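Local coordinates for protein aldehyde dehydrogenase (Trypanosoma brucei, PDB 5MYP) that probably oxidises aldehydes to carboxylic acids with NAD+ as the electron acceptor, as a glycosomal member of the aldehyde dehydrogenase family, at residues S270-L275 against L371-Y376; M326-G331 against M362-F367; K165-Y170 against V176-G181; L47-E52 against E161-L166; I385-E390 against S410-G415. All coordinates share one frame; numbering follows the deposited sequence.

Contact 1: residues S270-L275 against L371-Y376; sequences SMESVL and LPVLTY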
# COMPACT_ATOMS: atom_id res chain seq x y z
N SER A 270 -22.45 -34.88 7.91
CA SER A 270 -22.99 -35.59 9.07
C SER A 270 -23.32 -34.70 10.28
O SER A 270 -24.07 -35.13 11.16
CB SER A 270 -22.03 -36.72 9.50
OG SER A 270 -20.92 -36.22 10.22
N MET A 271 -22.76 -33.49 10.33
CA MET A 271 -22.96 -32.56 11.44
C MET A 271 -24.05 -31.50 11.22
O MET A 271 -24.29 -30.69 12.12
CB MET A 271 -21.64 -31.84 11.75
CG MET A 271 -20.48 -32.75 12.12
SD MET A 271 -20.77 -33.52 13.72
CE MET A 271 -19.79 -35.02 13.55
N GLU A 272 -24.72 -31.52 10.07
CA GLU A 272 -25.69 -30.47 9.72
C GLU A 272 -26.81 -30.33 10.76
O GLU A 272 -27.11 -29.22 11.19
CB GLU A 272 -26.31 -30.71 8.34
CG GLU A 272 -27.11 -29.52 7.80
CD GLU A 272 -27.95 -29.85 6.57
OE1 GLU A 272 -27.86 -30.97 6.03
OE2 GLU A 272 -28.71 -28.97 6.13
N SER A 273 -27.41 -31.46 11.14
CA SER A 273 -28.57 -31.43 12.04
C SER A 273 -28.20 -30.94 13.44
O SER A 273 -28.87 -30.08 13.98
CB SER A 273 -29.24 -32.80 12.12
OG SER A 273 -30.42 -32.75 12.90
N VAL A 274 -27.13 -31.50 14.01
CA VAL A 274 -26.67 -31.08 15.34
C VAL A 274 -26.26 -29.61 15.40
O VAL A 274 -26.54 -28.93 16.39
CB VAL A 274 -25.54 -31.98 15.93
CG1 VAL A 274 -26.07 -33.39 16.19
CG2 VAL A 274 -24.30 -32.02 15.04
N LEU A 275 -25.62 -29.11 14.34
CA LEU A 275 -25.24 -27.69 14.28
C LEU A 275 -26.47 -26.79 14.24
O LEU A 275 -26.55 -25.83 15.00
CB LEU A 275 -24.35 -27.41 13.07
CG LEU A 275 -23.93 -25.95 12.83
CD1 LEU A 275 -23.22 -25.36 14.05
CD2 LEU A 275 -23.05 -25.85 11.60
N LEU A 371 -28.48 -16.60 7.67
CA LEU A 371 -27.33 -17.50 7.71
C LEU A 371 -27.60 -18.77 6.88
O LEU A 371 -28.21 -19.73 7.38
CB LEU A 371 -26.99 -17.88 9.16
CG LEU A 371 -25.67 -18.61 9.40
CD1 LEU A 371 -24.48 -17.69 9.20
CD2 LEU A 371 -25.63 -19.20 10.81
N PRO A 372 -27.17 -18.77 5.61
CA PRO A 372 -27.19 -20.00 4.81
C PRO A 372 -26.28 -21.08 5.38
O PRO A 372 -25.18 -20.77 5.86
CB PRO A 372 -26.67 -19.54 3.45
CG PRO A 372 -27.00 -18.10 3.39
CD PRO A 372 -26.78 -17.61 4.79
N VAL A 373 -26.75 -22.33 5.34
CA VAL A 373 -25.97 -23.48 5.77
C VAL A 373 -25.82 -24.42 4.58
O VAL A 373 -26.81 -24.97 4.07
CB VAL A 373 -26.66 -24.21 6.95
CG1 VAL A 373 -25.92 -25.49 7.32
CG2 VAL A 373 -26.76 -23.28 8.16
N LEU A 374 -24.58 -24.59 4.12
CA LEU A 374 -24.23 -25.51 3.04
C LEU A 374 -23.47 -26.68 3.64
O LEU A 374 -22.92 -26.57 4.73
CB LEU A 374 -23.36 -24.80 1.99
CG LEU A 374 -24.06 -23.78 1.08
CD1 LEU A 374 -24.44 -22.50 1.82
CD2 LEU A 374 -23.16 -23.46 -0.11
N THR A 375 -23.45 -27.81 2.93
CA THR A 375 -22.72 -28.99 3.39
C THR A 375 -21.54 -29.31 2.49
O THR A 375 -21.50 -28.90 1.33
CB THR A 375 -23.63 -30.24 3.52
OG1 THR A 375 -24.23 -30.54 2.26
CG2 THR A 375 -24.72 -30.00 4.55
N TYR A 376 -20.57 -30.03 3.05
CA TYR A 376 -19.44 -30.56 2.31
C TYR A 376 -19.19 -32.02 2.71
O TYR A 376 -19.57 -32.44 3.81
CB TYR A 376 -18.18 -29.71 2.56
CG TYR A 376 -17.41 -30.04 3.83
CD1 TYR A 376 -16.45 -31.05 3.85
CD2 TYR A 376 -17.62 -29.31 5.01
CE1 TYR A 376 -15.75 -31.36 5.01
CE2 TYR A 376 -16.91 -29.61 6.17
CZ TYR A 376 -15.98 -30.63 6.16
OH TYR A 376 -15.27 -30.93 7.30
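Glu272 opens helix 272-287 and lays its side chain over Val373 and Thr375 of strand 370-376, a helix-on-sheet contact in the alpha/beta catalytic domain of the aldehyde dehydrogenase fold. Side chains alternate along the strand: Val373 and Thr375 point their CB atoms at the helix, whereas Leu374 faces away and packs on Ile385 of helix 379-387. The turn that carries Glu272 is secured by Met271 O, which accepts from Leu275 N at 3.0 Å. With Glu272 CG swung away from the backbone N (chi1 -168°) and the rest of the chain extended, the side chain reaches out from the first turn to the strand. Its CG comes 4.2 Å from Val373 CG1, and its carboxylate end runs on to the threonine methyl, with CD 3.8 Å from Thr375 CG2. No hydrogen bond crosses the contact; the acid contributes its aliphatic stem and the OE1 side of its carboxylate in van der Waals contact, while the residue stays partly exposed. One turn on, Leu275 also directs its CB toward the strand but stops short of it, settling against Val265 and Val267 of the neighbouring strand 264-268. On the strand side, a chi1 of 59° puts Thr375 OG1 between the backbone N and the carbonyl carbon and leaves CG2 anti to the carbonyl carbon, where this methyl meets Glu272 OE1 at 3.6 Å.

Contact 2: residues M326-G331 against M362-F367; sequences MEFMKG and MQEEIF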
# COMPACT_ATOMS: atom_id res chain seq x y z
N MET A 326 -35.37 -9.96 3.47
CA MET A 326 -36.58 -10.79 3.42
C MET A 326 -36.66 -11.62 2.13
O MET A 326 -37.05 -12.79 2.18
CB MET A 326 -37.84 -9.94 3.60
CG MET A 326 -38.00 -9.28 4.97
SD MET A 326 -37.85 -10.39 6.39
CE MET A 326 -39.27 -11.45 6.13
N GLU A 327 -36.27 -11.04 0.99
CA GLU A 327 -36.22 -11.79 -0.27
C GLU A 327 -35.16 -12.90 -0.28
O GLU A 327 -35.35 -13.92 -0.95
CB GLU A 327 -35.99 -10.86 -1.48
CG GLU A 327 -37.18 -10.00 -1.88
CD GLU A 327 -38.41 -10.82 -2.20
OE1 GLU A 327 -39.44 -10.61 -1.52
OE2 GLU A 327 -38.37 -11.67 -3.13
N PHE A 328 -34.06 -12.71 0.45
CA PHE A 328 -33.03 -13.75 0.61
C PHE A 328 -33.54 -15.05 1.25
O PHE A 328 -32.99 -16.11 0.98
CB PHE A 328 -31.81 -13.25 1.41
CG PHE A 328 -30.87 -12.33 0.65
CD1 PHE A 328 -30.87 -12.23 -0.75
CD2 PHE A 328 -29.94 -11.59 1.36
CE1 PHE A 328 -29.98 -11.38 -1.40
CE2 PHE A 328 -29.05 -10.74 0.72
CZ PHE A 328 -29.07 -10.65 -0.67
N MET A 329 -34.59 -14.96 2.08
CA MET A 329 -35.20 -16.16 2.68
C MET A 329 -35.81 -17.12 1.64
O MET A 329 -36.00 -18.30 1.94
CB MET A 329 -36.27 -15.78 3.71
CG MET A 329 -35.73 -15.08 4.95
SD MET A 329 -37.01 -14.77 6.18
CE MET A 329 -36.15 -13.64 7.28
N LYS A 330 -36.10 -16.62 0.43
CA LYS A 330 -36.64 -17.44 -0.66
C LYS A 330 -35.60 -18.38 -1.27
O LYS A 330 -35.96 -19.37 -1.91
CB LYS A 330 -37.21 -16.55 -1.78
CG LYS A 330 -38.24 -15.51 -1.36
CD LYS A 330 -39.50 -16.13 -0.78
CE LYS A 330 -40.50 -15.06 -0.37
NZ LYS A 330 -40.84 -14.12 -1.47
N GLY A 331 -34.31 -18.09 -1.09
CA GLY A 331 -33.23 -18.91 -1.63
C GLY A 331 -32.93 -20.22 -0.91
O GLY A 331 -32.01 -20.93 -1.31
N MET A 362 -26.47 -16.47 -1.78
CA MET A 362 -25.12 -17.05 -1.82
C MET A 362 -24.22 -16.48 -2.93
O MET A 362 -23.19 -17.08 -3.27
CB MET A 362 -25.22 -18.58 -1.89
CG MET A 362 -25.38 -19.24 -0.52
SD MET A 362 -24.11 -18.78 0.68
CE MET A 362 -22.64 -19.39 -0.15
N GLN A 363 -24.60 -15.33 -3.47
CA GLN A 363 -23.77 -14.55 -4.39
C GLN A 363 -23.33 -13.20 -3.82
O GLN A 363 -22.24 -12.74 -4.14
CB GLN A 363 -24.51 -14.32 -5.71
CG GLN A 363 -24.79 -15.59 -6.51
CD GLN A 363 -23.52 -16.33 -6.89
OE1 GLN A 363 -22.67 -15.81 -7.62
NE2 GLN A 363 -23.38 -17.55 -6.38
N GLU A 364 -24.17 -12.58 -3.00
CA GLU A 364 -23.90 -11.25 -2.44
C GLU A 364 -23.59 -11.34 -0.94
O GLU A 364 -24.02 -12.27 -0.27
CB GLU A 364 -25.11 -10.34 -2.64
CG GLU A 364 -25.59 -10.22 -4.09
CD GLU A 364 -26.86 -9.40 -4.23
OE1 GLU A 364 -27.26 -8.70 -3.28
OE2 GLU A 364 -27.49 -9.46 -5.31
N GLU A 365 -22.84 -10.36 -0.44
CA GLU A 365 -22.64 -10.18 1.00
C GLU A 365 -24.01 -9.95 1.63
O GLU A 365 -24.72 -9.03 1.25
CB GLU A 365 -21.73 -8.99 1.29
CG GLU A 365 -21.54 -8.67 2.77
CD GLU A 365 -20.66 -7.45 3.02
OE1 GLU A 365 -20.66 -6.52 2.19
OE2 GLU A 365 -19.95 -7.42 4.05
N ILE A 366 -24.37 -10.79 2.60
CA ILE A 366 -25.70 -10.73 3.20
C ILE A 366 -25.84 -9.47 4.05
O ILE A 366 -26.78 -8.68 3.86
CB ILE A 366 -26.00 -12.02 4.00
CG1 ILE A 366 -26.05 -13.21 3.02
CG2 ILE A 366 -27.31 -11.89 4.77
CD1 ILE A 366 -26.28 -14.56 3.66
N PHE A 367 -24.90 -9.27 4.98
CA PHE A 367 -24.87 -8.09 5.84
C PHE A 367 -26.19 -7.95 6.60
O PHE A 367 -26.83 -6.89 6.62
CB PHE A 367 -24.53 -6.83 5.03
CG PHE A 367 -23.73 -5.82 5.78
CD1 PHE A 367 -22.38 -6.04 6.03
CD2 PHE A 367 -24.30 -4.64 6.24
CE1 PHE A 367 -21.62 -5.12 6.74
CE2 PHE A 367 -23.54 -3.71 6.94
CZ PHE A 367 -22.21 -3.95 7.19
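Phe328 reaches from the end of helix 319-328 to Glu364 and Ile366, on the loop before strand 370-376 that carries the Glu-Ile-Phe-Gly-Pro motif of the aldehyde dehydrogenase family. The outermost ring carbon, Phe328 CZ, lies 3.7 Å from Glu364 OE1. This oxygen sits at the ring edge, in its plane, and the carboxylate plane is turned 78° from the ring, so the acid meets the weakly positive C-H rim of the phenyl group rather than its pi cloud. Beside it the ring touches Ile366 obliquely: CE2 is 4.2 Å from Ile366 CA, and Phe328 CD2 is 4.3 Å from the Ile366 CG2 methyl. Phe328 thus bridges an acidic group and a buried branched side chain with successive atoms along one side of its ring. Glu364 brings its carboxylate there with CG anti to its own carbonyl carbon (chi1 -55°) and an extended chain beyond.

In the next shell, Arg324, one turn earlier on the same helix, forms a salt bridge through NH2 to Glu364 OE1, which helps to hold the oxygen at the ring edge. The same guanidinium donates to the main-chain oxygens of Glu365 and Ile366, while Ile366 N is bonded to Asp263 OD2, so two carbonyls and an N-H of the loop backbone have charged partners. The side chain of Ile366 is about 11 Å from that of Cys259, the predicted catalytic cysteine. On the backbone, Gly331 N to Phe328 O, 3.2 Å, closes the turn that follows Phe328.

Contact 3: residues K165-Y170 against V176-G181; sequences KLLPKY and VGIVNG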
# COMPACT_ATOMS: atom_id res chain seq x y z
N LYS A 165 -20.49 17.90 17.28
CA LYS A 165 -20.61 18.83 18.41
C LYS A 165 -19.41 18.72 19.38
O LYS A 165 -18.83 19.74 19.77
CB LYS A 165 -21.92 18.59 19.18
CG LYS A 165 -22.15 19.55 20.35
CD LYS A 165 -23.38 19.20 21.17
CE LYS A 165 -23.28 19.79 22.57
NZ LYS A 165 -24.57 19.80 23.32
N LEU A 166 -19.04 17.49 19.74
CA LEU A 166 -18.05 17.26 20.80
C LEU A 166 -16.60 17.42 20.36
O LEU A 166 -15.79 17.94 21.12
CB LEU A 166 -18.23 15.88 21.43
CG LEU A 166 -19.49 15.66 22.27
CD1 LEU A 166 -19.59 14.19 22.66
CD2 LEU A 166 -19.48 16.53 23.52
N LEU A 167 -16.27 16.96 19.15
CA LEU A 167 -14.87 16.86 18.72
C LEU A 167 -14.05 18.17 18.82
O LEU A 167 -12.94 18.14 19.36
CB LEU A 167 -14.76 16.24 17.31
CG LEU A 167 -13.37 15.86 16.79
CD1 LEU A 167 -12.74 14.80 17.67
CD2 LEU A 167 -13.49 15.38 15.35
N PRO A 168 -14.62 19.31 18.36
CA PRO A 168 -13.91 20.60 18.50
C PRO A 168 -13.54 21.00 19.93
O PRO A 168 -12.58 21.73 20.13
CB PRO A 168 -14.89 21.62 17.90
CG PRO A 168 -15.75 20.82 16.99
CD PRO A 168 -15.90 19.48 17.66
N LYS A 169 -14.31 20.53 20.91
CA LYS A 169 -14.00 20.78 22.33
C LYS A 169 -12.77 20.01 22.84
O LYS A 169 -12.20 20.39 23.86
CB LYS A 169 -15.25 20.54 23.18
CG LYS A 169 -16.36 21.53 22.80
CD LYS A 169 -17.53 21.56 23.76
CE LYS A 169 -18.38 20.31 23.67
NZ LYS A 169 -19.64 20.48 24.46
N TYR A 170 -12.37 18.96 22.13
CA TYR A 170 -11.19 18.16 22.49
C TYR A 170 -9.99 18.30 21.54
O TYR A 170 -8.85 18.24 22.00
CB TYR A 170 -11.59 16.69 22.65
CG TYR A 170 -12.62 16.50 23.74
CD1 TYR A 170 -13.97 16.63 23.47
CD2 TYR A 170 -12.24 16.20 25.05
CE1 TYR A 170 -14.93 16.47 24.46
CE2 TYR A 170 -13.18 16.03 26.05
CZ TYR A 170 -14.53 16.17 25.75
OH TYR A 170 -15.48 15.99 26.73
N VAL A 176 -8.06 18.36 13.20
CA VAL A 176 -9.10 17.44 12.70
C VAL A 176 -10.31 18.23 12.15
O VAL A 176 -11.14 18.71 12.92
CB VAL A 176 -9.58 16.44 13.77
CG1 VAL A 176 -10.62 15.48 13.19
CG2 VAL A 176 -8.40 15.66 14.34
N GLY A 177 -10.38 18.34 10.83
CA GLY A 177 -11.53 18.95 10.17
C GLY A 177 -12.66 17.95 10.02
O GLY A 177 -12.43 16.74 10.01
N ILE A 178 -13.89 18.45 9.91
CA ILE A 178 -15.06 17.59 9.76
C ILE A 178 -15.87 18.03 8.54
O ILE A 178 -16.17 19.22 8.39
CB ILE A 178 -15.96 17.59 11.01
CG1 ILE A 178 -15.14 17.25 12.28
CG2 ILE A 178 -17.12 16.61 10.84
CD1 ILE A 178 -15.90 17.40 13.58
N VAL A 179 -16.21 17.07 7.68
CA VAL A 179 -17.12 17.31 6.56
C VAL A 179 -18.33 16.39 6.76
O VAL A 179 -18.17 15.18 6.82
CB VAL A 179 -16.45 17.04 5.19
CG1 VAL A 179 -17.47 17.14 4.05
CG2 VAL A 179 -15.31 18.01 4.96
N ASN A 180 -19.52 16.98 6.84
CA ASN A 180 -20.76 16.24 7.03
C ASN A 180 -21.61 16.31 5.77
O ASN A 180 -21.66 17.35 5.11
CB ASN A 180 -21.54 16.81 8.23
CG ASN A 180 -21.06 16.25 9.56
OD1 ASN A 180 -21.12 15.04 9.77
ND2 ASN A 180 -20.60 17.11 10.47
N GLY A 181 -22.25 15.19 5.44
CA GLY A 181 -23.17 15.11 4.31
C GLY A 181 -23.17 13.77 3.62
O GLY A 181 -22.63 12.80 4.14
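Leu167 meets Val176 and Ile178 by apolar packing alone. A single methyl does most of the work: Leu167 CD2 lies 3.6 Å from Val176 CG1 and, just as near, 3.6 Å from Ile178 CD1, so it is set between two side chains, two residues apart, that point to the same face of strand 176-178. The leucine comes across the valine at about a right angle and more slantwise to the isoleucine. With CG turned away from the backbone N (chi1 -171°), the leucine stretches out from its helix, and its CB also approaches Ile178 CD1 at 4.1 Å. Ile178 meets it with an extended CG1-CD1 arm (chi2 173°).

Backbone bonding shapes the helix that presents Leu167. Pro168 has no N-H to give, and the last turn tightens into shorter-range bonds, Lys169 N to Leu166 O at 3.0 Å and Tyr170 N to Leu167 O at 2.9 Å.

Side-chain polar bonds lie at the margins: Asn180 ND2 is bonded to Thr164 OG1 of helix 157-170, and Tyr170 OH to Glu52 OE1 of helix 36-52.

The helix belongs to the beta-alpha-beta crossover formed by strand 147-151, helix 157-170 and strand 176-178, in the Rossmann-like domain of the enzyme. Because only aliphatic groups meet at its centre, the seating of helix on sheet depends on side-chain shape there, while the directional side-chain bonds named here lie at its fringes.

Contact 4: residues L47-E52 against E161-L166; sequences LNLVEE and ELLTKL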
# COMPACT_ATOMS: atom_id res chain seq x y z
N LEU A 47 -9.04 10.44 24.08
CA LEU A 47 -9.42 9.53 25.17
C LEU A 47 -10.48 10.18 26.06
O LEU A 47 -11.50 9.55 26.38
CB LEU A 47 -8.21 9.11 26.01
CG LEU A 47 -8.43 8.18 27.21
CD1 LEU A 47 -9.13 6.91 26.80
CD2 LEU A 47 -7.10 7.87 27.87
N ASN A 48 -10.24 11.44 26.44
CA ASN A 48 -11.22 12.21 27.22
C ASN A 48 -12.55 12.37 26.47
O ASN A 48 -13.61 12.26 27.08
CB ASN A 48 -10.66 13.59 27.62
CG ASN A 48 -9.45 13.51 28.54
OD1 ASN A 48 -8.70 14.49 28.67
ND2 ASN A 48 -9.25 12.36 29.17
N LEU A 49 -12.49 12.63 25.16
CA LEU A 49 -13.69 12.68 24.31
C LEU A 49 -14.56 11.43 24.48
O LEU A 49 -15.77 11.52 24.67
CB LEU A 49 -13.32 12.87 22.83
CG LEU A 49 -14.39 12.67 21.75
CD1 LEU A 49 -15.50 13.70 21.89
CD2 LEU A 49 -13.79 12.75 20.36
N VAL A 50 -13.92 10.26 24.40
CA VAL A 50 -14.63 8.99 24.50
C VAL A 50 -15.11 8.74 25.94
O VAL A 50 -16.29 8.45 26.15
CB VAL A 50 -13.76 7.81 24.00
CG1 VAL A 50 -14.46 6.47 24.23
CG2 VAL A 50 -13.44 7.99 22.51
N GLU A 51 -14.21 8.87 26.91
CA GLU A 51 -14.52 8.54 28.31
C GLU A 51 -15.53 9.50 28.97
O GLU A 51 -16.44 9.04 29.66
CB GLU A 51 -13.24 8.48 29.15
CG GLU A 51 -12.35 7.29 28.81
CD GLU A 51 -11.20 7.12 29.79
OE1 GLU A 51 -10.70 8.14 30.33
OE2 GLU A 51 -10.77 5.97 30.01
N GLU A 52 -15.36 10.80 28.75
CA GLU A 52 -16.28 11.80 29.34
C GLU A 52 -17.68 11.75 28.73
O GLU A 52 -18.63 12.17 29.39
CB GLU A 52 -15.72 13.22 29.20
CG GLU A 52 -14.43 13.45 29.97
CD GLU A 52 -13.83 14.83 29.75
OE1 GLU A 52 -14.50 15.72 29.18
OE2 GLU A 52 -12.67 15.02 30.16
N GLU A 161 -23.96 13.84 14.51
CA GLU A 161 -24.28 15.11 15.17
C GLU A 161 -23.49 15.26 16.48
O GLU A 161 -22.85 16.28 16.70
CB GLU A 161 -25.78 15.20 15.46
CG GLU A 161 -26.23 16.55 16.01
CD GLU A 161 -27.68 16.57 16.46
OE1 GLU A 161 -28.15 15.57 17.04
OE2 GLU A 161 -28.35 17.60 16.26
N LEU A 162 -23.56 14.24 17.33
CA LEU A 162 -22.88 14.27 18.63
C LEU A 162 -21.36 14.41 18.49
O LEU A 162 -20.74 15.22 19.18
CB LEU A 162 -23.21 13.02 19.45
CG LEU A 162 -22.67 12.97 20.89
CD1 LEU A 162 -23.13 14.16 21.71
CD2 LEU A 162 -23.07 11.67 21.56
N LEU A 163 -20.77 13.62 17.61
CA LEU A 163 -19.32 13.68 17.36
C LEU A 163 -18.91 15.04 16.81
O LEU A 163 -17.88 15.59 17.21
CB LEU A 163 -18.88 12.58 16.39
CG LEU A 163 -17.38 12.48 16.08
CD1 LEU A 163 -16.57 12.19 17.34
CD2 LEU A 163 -17.15 11.41 15.03
N THR A 164 -19.70 15.58 15.89
CA THR A 164 -19.44 16.91 15.31
C THR A 164 -19.52 18.00 16.38
O THR A 164 -18.69 18.91 16.39
CB THR A 164 -20.40 17.20 14.14
OG1 THR A 164 -20.19 16.22 13.11
CG2 THR A 164 -20.18 18.59 13.56
N LYS A 165 -20.49 17.90 17.28
CA LYS A 165 -20.61 18.83 18.41
C LYS A 165 -19.41 18.72 19.38
O LYS A 165 -18.83 19.74 19.77
CB LYS A 165 -21.92 18.59 19.18
CG LYS A 165 -22.15 19.55 20.35
CD LYS A 165 -23.38 19.20 21.17
CE LYS A 165 -23.28 19.79 22.57
NZ LYS A 165 -24.57 19.80 23.32
N LEU A 166 -19.04 17.49 19.74
CA LEU A 166 -18.05 17.26 20.80
C LEU A 166 -16.60 17.42 20.36
O LEU A 166 -15.79 17.94 21.12
CB LEU A 166 -18.23 15.88 21.43
CG LEU A 166 -19.49 15.66 22.27
CD1 LEU A 166 -19.59 14.19 22.66
CD2 LEU A 166 -19.48 16.53 23.52
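This is a buried helix-to-helix contact, made entirely by leucines, that joins helix 36-52 to helix 157-170 of the nucleotide-binding alpha/beta domain. Leu49 is the side chain that reaches across, and its two methyls divide between residues one turn apart on the other helix. Leu49 CD1 presses closely on Leu166, at 3.5 Å from its CB, near the root of that side chain rather than its end. Leu49 CD2 meets Leu163 methyl to methyl, 4.1 Å from its CD1. A first torsion of 168° carries the leucine fork straight out from helix 36-52, and a second torsion of 64° sets the two methyls apart for this split. Leu163 leaves its helix to one side of the line to Leu49, but its end comes nearer, and its side chain lies at about a right angle to Leu49. Neighbouring helices complete the core: Leu163 also touches Ile134 and Leu135 of helix 132-143, and Leu166 packs on Phe57 of helix 54-65. Leu49 itself continues onto Leu167, which in turn faces the sheet. The leucine layer joins helix 36-52 to the crossover helix of the beta-alpha-beta unit, consistent with the Rossmann-like nucleotide-binding domain of aldehyde dehydrogenases.

Contact 5: residues I385-E390 against S410-G415; sequences IINSRE and SRTSSG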
# COMPACT_ATOMS: atom_id res chain seq x y z
N ILE A 385 -16.61 -23.91 -3.05
CA ILE A 385 -17.53 -22.89 -2.53
C ILE A 385 -16.78 -21.58 -2.24
O ILE A 385 -17.19 -20.52 -2.71
CB ILE A 385 -18.26 -23.40 -1.26
CG1 ILE A 385 -19.21 -24.56 -1.61
CG2 ILE A 385 -19.05 -22.27 -0.58
CD1 ILE A 385 -19.55 -25.45 -0.44
N ILE A 386 -15.69 -21.68 -1.49
CA ILE A 386 -14.97 -20.49 -1.01
C ILE A 386 -14.13 -19.82 -2.11
O ILE A 386 -14.20 -18.59 -2.27
CB ILE A 386 -14.09 -20.83 0.23
CG1 ILE A 386 -14.99 -21.29 1.39
CG2 ILE A 386 -13.25 -19.62 0.65
CD1 ILE A 386 -14.24 -21.83 2.59
N ASN A 387 -13.36 -20.60 -2.87
CA ASN A 387 -12.44 -20.05 -3.88
C ASN A 387 -13.12 -19.58 -5.17
O ASN A 387 -12.49 -18.88 -5.96
CB ASN A 387 -11.30 -21.03 -4.20
CG ASN A 387 -10.45 -21.36 -2.98
OD1 ASN A 387 -10.55 -20.71 -1.94
ND2 ASN A 387 -9.61 -22.37 -3.11
N SER A 388 -14.39 -19.94 -5.38
CA SER A 388 -15.17 -19.38 -6.50
C SER A 388 -15.77 -18.01 -6.18
O SER A 388 -16.35 -17.37 -7.07
CB SER A 388 -16.29 -20.34 -6.91
OG SER A 388 -17.25 -20.48 -5.87
N ARG A 389 -15.65 -17.56 -4.93
CA ARG A 389 -16.20 -16.27 -4.50
C ARG A 389 -15.07 -15.31 -4.17
O ARG A 389 -13.91 -15.71 -4.09
CB ARG A 389 -17.13 -16.49 -3.31
CG ARG A 389 -18.40 -17.23 -3.70
CD ARG A 389 -19.27 -17.61 -2.51
NE ARG A 389 -20.58 -18.08 -2.98
CZ ARG A 389 -20.83 -19.30 -3.48
NH1 ARG A 389 -19.88 -20.24 -3.58
NH2 ARG A 389 -22.07 -19.58 -3.88
N GLU A 390 -15.42 -14.04 -3.98
CA GLU A 390 -14.42 -13.00 -3.72
C GLU A 390 -13.74 -13.23 -2.37
O GLU A 390 -14.33 -13.85 -1.48
CB GLU A 390 -15.04 -11.60 -3.78
CG GLU A 390 -15.62 -11.20 -5.13
CD GLU A 390 -14.59 -11.04 -6.24
OE1 GLU A 390 -13.37 -10.95 -5.96
OE2 GLU A 390 -15.00 -10.99 -7.42
N SER A 410 -4.10 -22.93 4.10
CA SER A 410 -3.14 -22.90 3.01
C SER A 410 -3.78 -22.84 1.61
O SER A 410 -3.12 -22.42 0.67
CB SER A 410 -2.18 -24.09 3.13
OG SER A 410 -2.85 -25.31 2.89
N ARG A 411 -5.04 -23.24 1.49
CA ARG A 411 -5.74 -23.29 0.19
C ARG A 411 -6.82 -22.21 0.00
O ARG A 411 -7.53 -22.22 -1.01
CB ARG A 411 -6.36 -24.68 0.00
CG ARG A 411 -5.36 -25.82 -0.05
CD ARG A 411 -4.63 -25.87 -1.38
NE ARG A 411 -3.55 -26.86 -1.39
CZ ARG A 411 -2.79 -27.16 -2.45
NH1 ARG A 411 -2.97 -26.54 -3.61
NH2 ARG A 411 -1.83 -28.08 -2.33
N THR A 412 -6.94 -21.28 0.95
CA THR A 412 -7.87 -20.15 0.85
C THR A 412 -7.15 -18.82 1.08
O THR A 412 -6.06 -18.79 1.65
CB THR A 412 -9.00 -20.25 1.89
OG1 THR A 412 -8.45 -20.30 3.21
CG2 THR A 412 -9.85 -21.49 1.64
N SER A 413 -7.78 -17.74 0.63
CA SER A 413 -7.30 -16.38 0.88
C SER A 413 -8.41 -15.54 1.50
O SER A 413 -9.55 -15.56 1.05
CB SER A 413 -6.80 -15.74 -0.41
OG SER A 413 -6.34 -14.43 -0.16
N SER A 414 -8.05 -14.80 2.55
CA SER A 414 -8.99 -13.95 3.27
C SER A 414 -8.22 -12.88 4.01
O SER A 414 -7.01 -13.00 4.17
CB SER A 414 -9.81 -14.78 4.26
OG SER A 414 -8.96 -15.47 5.16
N GLY A 415 -8.91 -11.84 4.47
CA GLY A 415 -8.29 -10.78 5.26
C GLY A 415 -7.72 -11.28 6.58
O GLY A 415 -6.74 -10.74 7.08
O HOH W 1 -10.02 -18.18 -1.32
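Asn387 uses both ends of its amide to hold the chain at Arg411-Ser413. Its OD1 accepts a hydrogen bond from a water at 2.7 Å, and the same water accepts from Ser413 N at 3.0 Å, bridging the segments. The other end donates directly: Asn387 ND2 to Arg411 O measures 3.0 Å, with an N-H...O angle of 151°. The amide nitrogen approaches almost in line with the carbonyl, the C=O...N angle being 170°, while the oxygen is tilted from the amide plane. Beside these bonds the Thr412 methyl packs: CG2 lies 3.7 Å from Asn387 OD1 and 4.0 Å from Ile386 CG2, which stands on the buried side. With its first torsion at 58°, the threonine leaves OG1 for Val408 O in the preceding helical turn and gives the methyl to this contact. Polar groups here also reach the second subunit: Arg411 forms a salt bridge to Asp31 of that subunit, and Ser413 OG is bonded to its Glu116. The contact thus ties the ends of two helices, 379-387 and 402-411, at a subunit interface, consistent with the interlocked dimers of class 3 aldehyde dehydrogenases.

The five contacts fall into two groups on separate parts of the alpha/beta architecture. Contacts 4 and 3 come first along the chain, share Lys165 and Leu166 on helix 157-170, and have centres about 9 Å apart, in the nucleotide-binding domain. Contacts 1, 2 and 5 gather round the other sheet, with centres about 17 to 19 Å apart. Contact 2 is nested within the chain loop closed by contact 1, and Pro372 of strand 370-376, in a segment of contact 1, packs on its Ile366 and Met362. Contact 5 follows on the next helix, where Arg389 NH2 probably bonds Met362 O of contact 2, 2.8 Å away. Contacts 1 and 3 lie on opposite sides of the chain's centre, about 47 Å apart between centres.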